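Long-range contacts in oxidoreductase (Thermotoga maritima, PDB 1ZH8), which binds NADP in a Rossmann-fold domain and probably catalyses NADP-dependent oxidation or reduction of an alcohol or carbonyl substrate: residues D84-T89 with V107-E112; E133-I138 with E296-V301. All blocks are in the same frame, centred on the assembly; numbering follows the deposited sequence.

Contact 1: D84-T89 with V107-E112. With NAP (NADP nicotinamide-adenine-dinucleotide phosphate), chain D.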
# COMPACT_ATOMS: atom_id res chain seq x y z
N ASP A 84 -1.67 45.70 -5.71
CA ASP A 84 -0.38 45.25 -6.22
C ASP A 84 -0.46 43.77 -6.58
O ASP A 84 0.29 43.27 -7.43
CB ASP A 84 0.68 45.46 -5.15
CG ASP A 84 0.86 46.94 -4.79
OD1 ASP A 84 1.10 47.75 -5.71
OD2 ASP A 84 0.76 47.30 -3.59
N ALA A 85 -1.38 43.06 -5.91
CA ALA A 85 -1.58 41.64 -6.13
C ALA A 85 -2.99 41.25 -5.77
O ALA A 85 -3.72 41.98 -5.08
CB ALA A 85 -0.56 40.82 -5.30
N VAL A 86 -3.38 40.07 -6.23
CA VAL A 86 -4.68 39.54 -5.93
C VAL A 86 -4.54 38.12 -5.37
O VAL A 86 -3.58 37.39 -5.68
CB VAL A 86 -5.64 39.60 -7.16
CG1 VAL A 86 -5.91 41.07 -7.58
CG2 VAL A 86 -5.10 38.79 -8.35
N ASP A 87 -5.47 37.76 -4.51
CA ASP A 87 -5.52 36.44 -3.92
C ASP A 87 -6.75 35.71 -4.44
O ASP A 87 -7.88 36.14 -4.20
CB ASP A 87 -5.55 36.59 -2.40
CG ASP A 87 -5.61 35.26 -1.67
OD1 ASP A 87 -5.23 34.22 -2.27
OD2 ASP A 87 -6.04 35.26 -0.48
N LEU A 88 -6.54 34.62 -5.17
CA LEU A 88 -7.66 33.91 -5.77
C LEU A 88 -8.01 32.69 -4.95
O LEU A 88 -7.18 31.76 -4.81
CB LEU A 88 -7.37 33.53 -7.22
CG LEU A 88 -6.67 34.56 -8.11
CD1 LEU A 88 -6.28 34.00 -9.50
CD2 LEU A 88 -7.51 35.82 -8.23
N THR A 89 -9.21 32.69 -4.38
CA THR A 89 -9.73 31.53 -3.66
C THR A 89 -11.03 31.11 -4.32
O THR A 89 -12.13 31.30 -3.78
CB THR A 89 -9.96 31.86 -2.17
OG1 THR A 89 -10.50 33.18 -2.05
CG2 THR A 89 -8.63 31.81 -1.41
N VAL A 107 -0.42 42.66 -12.53
CA VAL A 107 -0.70 42.47 -11.10
C VAL A 107 -0.20 41.09 -10.67
O VAL A 107 -0.46 40.11 -11.35
CB VAL A 107 -2.22 42.64 -10.82
CG1 VAL A 107 -2.59 42.10 -9.48
CG2 VAL A 107 -2.63 44.11 -10.93
N HIS A 108 0.51 40.99 -9.54
CA HIS A 108 0.91 39.66 -9.00
C HIS A 108 -0.30 38.85 -8.57
O HIS A 108 -1.36 39.42 -8.26
CB HIS A 108 1.84 39.78 -7.81
CG HIS A 108 3.03 40.65 -8.06
ND1 HIS A 108 4.17 40.18 -8.67
CD2 HIS A 108 3.25 41.96 -7.79
CE1 HIS A 108 5.04 41.17 -8.77
NE2 HIS A 108 4.51 42.26 -8.24
N VAL A 109 -0.14 37.54 -8.56
CA VAL A 109 -1.23 36.64 -8.18
C VAL A 109 -0.73 35.58 -7.18
O VAL A 109 0.27 34.90 -7.45
CB VAL A 109 -1.80 35.83 -9.39
CG1 VAL A 109 -3.14 35.22 -9.03
CG2 VAL A 109 -1.94 36.68 -10.61
N ILE A 110 -1.42 35.47 -6.04
CA ILE A 110 -1.36 34.26 -5.25
C ILE A 110 -2.65 33.47 -5.43
O ILE A 110 -3.75 33.99 -5.27
CB ILE A 110 -1.02 34.52 -3.76
CG1 ILE A 110 -0.97 33.19 -2.98
CG2 ILE A 110 -1.99 35.53 -3.13
CD1 ILE A 110 -0.24 33.30 -1.62
N CYS A 111 -2.52 32.21 -5.78
CA CYS A 111 -3.66 31.42 -6.18
C CYS A 111 -3.63 30.08 -5.51
O CYS A 111 -2.58 29.45 -5.39
CB CYS A 111 -3.67 31.25 -7.70
SG CYS A 111 -5.09 30.33 -8.33
N GLU A 112 -4.80 29.66 -5.06
CA GLU A 112 -4.95 28.42 -4.34
C GLU A 112 -4.69 27.20 -5.22
O GLU A 112 -4.85 27.24 -6.44
CB GLU A 112 -6.34 28.32 -3.69
CG GLU A 112 -6.39 28.86 -2.28
CD GLU A 112 -5.58 28.00 -1.31
OE1 GLU A 112 -5.12 26.90 -1.70
OE2 GLU A 112 -5.37 28.43 -0.16
PA NAP D . -15.93 28.02 -1.87
O1A NAP D . -16.39 28.15 -0.46
O2A NAP D . -16.98 27.57 -2.79
O5B NAP D . -15.25 29.40 -2.31
C5B NAP D . -15.30 29.82 -3.65
C4B NAP D . -15.67 31.29 -3.67
O4B NAP D . -15.52 31.83 -4.98
C3B NAP D . -17.13 31.52 -3.28
O3B NAP D . -17.14 32.71 -2.56
C2B NAP D . -17.78 31.69 -4.64
O2B NAP D . -19.07 32.27 -4.84
C1B NAP D . -16.71 32.51 -5.34
N9A NAP D . -16.90 32.51 -6.78
C8A NAP D . -17.43 31.51 -7.57
N7A NAP D . -17.41 31.93 -8.86
C5A NAP D . -16.88 33.18 -8.89
C6A NAP D . -16.62 34.08 -9.92
N6A NAP D . -16.93 33.78 -11.17
N1A NAP D . -16.05 35.29 -9.64
C2A NAP D . -15.74 35.62 -8.35
N3A NAP D . -16.00 34.75 -7.32
C4A NAP D . -16.55 33.55 -7.59
O3 NAP D . -14.74 26.95 -1.92
PN NAP D . -13.39 27.05 -1.05
O1N NAP D . -13.18 28.38 -0.39
O2N NAP D . -13.44 25.79 -0.32
O5D NAP D . -12.21 26.91 -2.14
C5D NAP D . -11.73 27.99 -2.93
C4D NAP D . -10.28 27.69 -3.32
O4D NAP D . -9.52 27.48 -2.14
C3D NAP D . -10.19 26.40 -4.14
O3D NAP D . -9.26 26.54 -5.19
C2D NAP D . -9.68 25.36 -3.17
O2D NAP D . -8.91 24.35 -3.80
C1D NAP D . -8.88 26.21 -2.20
N1N NAP D . -8.81 25.58 -0.88
C2N NAP D . -7.58 25.30 -0.37
C3N NAP D . -7.45 24.68 0.88
C7N NAP D . -6.10 24.57 1.54
O7N NAP D . -6.06 23.91 2.78
N7N NAP D . -4.99 25.09 0.98
C4N NAP D . -8.61 24.37 1.61
C5N NAP D . -9.87 24.68 1.08
C6N NAP D . -9.96 25.29 -0.18
P2B NAP D . -20.01 33.17 -3.90
O1X NAP D . -19.65 34.64 -4.00
O2X NAP D . -19.89 32.77 -2.45
O3X NAP D . -21.41 32.92 -4.43
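Leu88 has CG anti to its carbonyl carbon (chi1 -41°), and Val109 has CG1 anti to its backbone N (chi1 -164°). This brings Leu88 CD1 to 3.4 Å from Val109 CG1. Cys111 SG lies 4.0 Å from Leu88 CD1. On the other face of the sheet, Ala85 CB lies 3.6 Å from His108 CB, and Ile110 CG2 packs beside the Asp87 side chain. Five backbone hydrogen bonds join the parallel strands, among them Leu88 N to Ile110 O at 2.9 Å. The C-terminal ends reach NADP. The chain of Glu112 is bent, and its OE1 accepts a nearly straight bond from carboxamide N7N of NADP at 3.2 Å. Its OE2 is bonded to NE2 of His34, whose ND1 is bonded to Asp87 OD2. With an alanine here, the nicotinamide carboxamide would probably lose this acceptor and be freer to turn, and His34 would lose its partner in Glu112. The contact belongs to a beta-alpha-beta unit of the Rossmann fold, with helix 95-104 as the crossover. That helix and helix 74-79 cover the Val86 and Leu88 face, helix 290-303 covers the Ala85 and Ile110 face, and strand 19-24 pairs with the other edge of strand 85-88.

Contact 2: E133-I138 with E296-V301; sequences EKTVYI and EDFYQV. With EDO (1,2-ethanediol), chain G.
Tyr137 meets two successive helix residues in different ways: its hydroxyl bonds to Asp297, while its ring packs on Phe298. The contact sets strand 136-139, an outermost strand of the parallel Rossmann sheet within this chain, against helix 290-303, which comes much later in the sequence. Tyr137 OH donates to Asp297 OD2 at 2.7 Å. The oxygen uses its anti lone pair and sits at the ring edge, in the ring plane. The carboxylate is turned 68° from that plane. Asp297 OD1 forms a salt bridge with Lys306, so the buried carboxylate has a partner at each oxygen, and both would probably favour its charged form. Phe298 turns its edge toward the Tyr137 face in an offset edge-to-face pair, with the planes at 75°. Phe298 CB stands over that face, 4.1 Å from the centroid of the Tyr137 ring, in a CH-pi contact. Phe298 CD1 also touches Tyr137 CB at 3.6 Å. Tyr137 CG is anti to the backbone N (chi1 -168°), which carries the ring across to the helix. Near the start of the strand the contact becomes aliphatic: Thr135 CG2 lies 3.6 Å from Val301 CG1.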
# COMPACT_ATOMS: atom_id res chain seq x y z
N GLU A 133 6.68 39.07 -16.01
CA GLU A 133 7.60 39.58 -14.99
C GLU A 133 6.96 39.53 -13.58
O GLU A 133 7.67 39.47 -12.56
CB GLU A 133 8.07 41.00 -15.34
N LYS A 134 5.64 39.53 -13.53
CA LYS A 134 4.91 39.48 -12.28
C LYS A 134 4.98 38.07 -11.69
O LYS A 134 5.25 37.11 -12.40
CB LYS A 134 3.45 39.86 -12.52
CG LYS A 134 3.24 41.09 -13.40
CD LYS A 134 4.02 42.34 -12.94
CE LYS A 134 3.49 42.90 -11.64
NZ LYS A 134 3.99 44.30 -11.49
N THR A 135 4.75 37.94 -10.38
CA THR A 135 4.80 36.64 -9.73
C THR A 135 3.46 35.91 -9.82
O THR A 135 2.41 36.49 -9.50
CB THR A 135 5.19 36.77 -8.24
OG1 THR A 135 6.47 37.39 -8.11
CG2 THR A 135 5.23 35.37 -7.57
N VAL A 136 3.51 34.64 -10.26
CA VAL A 136 2.42 33.70 -10.00
C VAL A 136 2.87 32.75 -8.90
O VAL A 136 3.89 32.06 -9.03
CB VAL A 136 1.98 32.90 -11.24
CG1 VAL A 136 0.80 31.96 -10.88
CG2 VAL A 136 1.58 33.84 -12.35
N TYR A 137 2.10 32.71 -7.82
CA TYR A 137 2.40 31.91 -6.67
C TYR A 137 1.21 30.98 -6.42
O TYR A 137 0.13 31.46 -6.11
CB TYR A 137 2.64 32.83 -5.48
CG TYR A 137 3.24 32.14 -4.29
CD1 TYR A 137 2.48 31.26 -3.50
CD2 TYR A 137 4.56 32.37 -3.93
CE1 TYR A 137 3.03 30.62 -2.39
CE2 TYR A 137 5.12 31.74 -2.82
CZ TYR A 137 4.34 30.87 -2.06
OH TYR A 137 4.90 30.25 -0.98
N ILE A 138 1.40 29.66 -6.58
CA ILE A 138 0.34 28.70 -6.26
C ILE A 138 0.53 28.26 -4.83
O ILE A 138 1.58 27.70 -4.47
CB ILE A 138 0.33 27.44 -7.14
CG1 ILE A 138 0.43 27.79 -8.63
CG2 ILE A 138 -0.96 26.62 -6.84
CD1 ILE A 138 -0.69 28.76 -9.16
N GLU A 296 3.92 34.96 3.96
CA GLU A 296 5.22 35.52 4.24
C GLU A 296 6.14 35.25 3.05
O GLU A 296 6.85 36.15 2.60
CB GLU A 296 5.80 34.91 5.53
CG GLU A 296 5.10 35.39 6.81
CD GLU A 296 5.62 34.72 8.11
OE1 GLU A 296 6.58 33.91 8.08
OE2 GLU A 296 5.05 35.02 9.19
N ASP A 297 6.11 34.02 2.54
CA ASP A 297 7.02 33.60 1.48
C ASP A 297 6.73 34.37 0.19
O ASP A 297 7.64 34.87 -0.48
CB ASP A 297 6.94 32.08 1.29
CG ASP A 297 7.93 31.55 0.26
OD1 ASP A 297 9.15 31.71 0.44
OD2 ASP A 297 7.49 30.94 -0.72
N PHE A 298 5.44 34.49 -0.12
CA PHE A 298 4.95 35.28 -1.25
C PHE A 298 5.37 36.75 -1.13
O PHE A 298 5.74 37.38 -2.13
CB PHE A 298 3.44 35.14 -1.30
CG PHE A 298 2.75 36.05 -2.27
CD1 PHE A 298 2.89 35.87 -3.64
CD2 PHE A 298 1.90 37.06 -1.81
CE1 PHE A 298 2.19 36.69 -4.55
CE2 PHE A 298 1.21 37.88 -2.69
CZ PHE A 298 1.35 37.69 -4.07
N TYR A 299 5.33 37.29 0.08
CA TYR A 299 5.79 38.64 0.30
C TYR A 299 7.26 38.78 -0.08
O TYR A 299 7.66 39.78 -0.67
CB TYR A 299 5.57 39.12 1.74
CG TYR A 299 6.15 40.51 1.95
CD1 TYR A 299 5.39 41.64 1.67
CD2 TYR A 299 7.48 40.69 2.36
CE1 TYR A 299 5.92 42.93 1.81
CE2 TYR A 299 8.02 41.97 2.51
CZ TYR A 299 7.24 43.08 2.24
OH TYR A 299 7.76 44.34 2.39
N GLN A 300 8.05 37.78 0.28
CA GLN A 300 9.49 37.85 0.08
C GLN A 300 9.82 37.69 -1.41
O GLN A 300 10.77 38.32 -1.92
CB GLN A 300 10.23 36.82 0.95
CG GLN A 300 10.33 37.23 2.41
CD GLN A 300 11.06 36.21 3.26
OE1 GLN A 300 10.62 35.07 3.38
NE2 GLN A 300 12.18 36.61 3.85
N VAL A 301 9.03 36.86 -2.09
CA VAL A 301 9.17 36.67 -3.52
C VAL A 301 8.85 37.97 -4.25
O VAL A 301 9.63 38.44 -5.08
CB VAL A 301 8.28 35.51 -4.05
CG1 VAL A 301 8.24 35.53 -5.58
CG2 VAL A 301 8.83 34.18 -3.56
C1 EDO G . 9.64 40.34 -8.64
O1 EDO G . 8.65 41.13 -7.95
C2 EDO G . 8.97 39.18 -9.36
O2 EDO G . 7.68 39.55 -9.88

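How the contacts relate
Both contacts are largely buried and build on the same parallel sheet. Contact 1 lies within it and buries more surface, 517 against 270 Å². Contact 2 is at the sheet's edge within this chain and fastens a helix to it. Backbone bonds dominate contact 1, whereas side chains carry contact 2: one hydroxyl-carboxylate bond, an aromatic pair and a methyl contact. Strands 108-112 and 136-139 are neighbours, so the two contacts touch. Cys111 N probably bonds to Tyr137 O, and Thr135 N probably bonds to His108 ND1. Helix 290-303 serves both, since Phe298 also packs on Ala85 and Ile110. Contact 1 meets NADP directly; the side chain of Tyr137 in contact 2 stays about 10 Å from it.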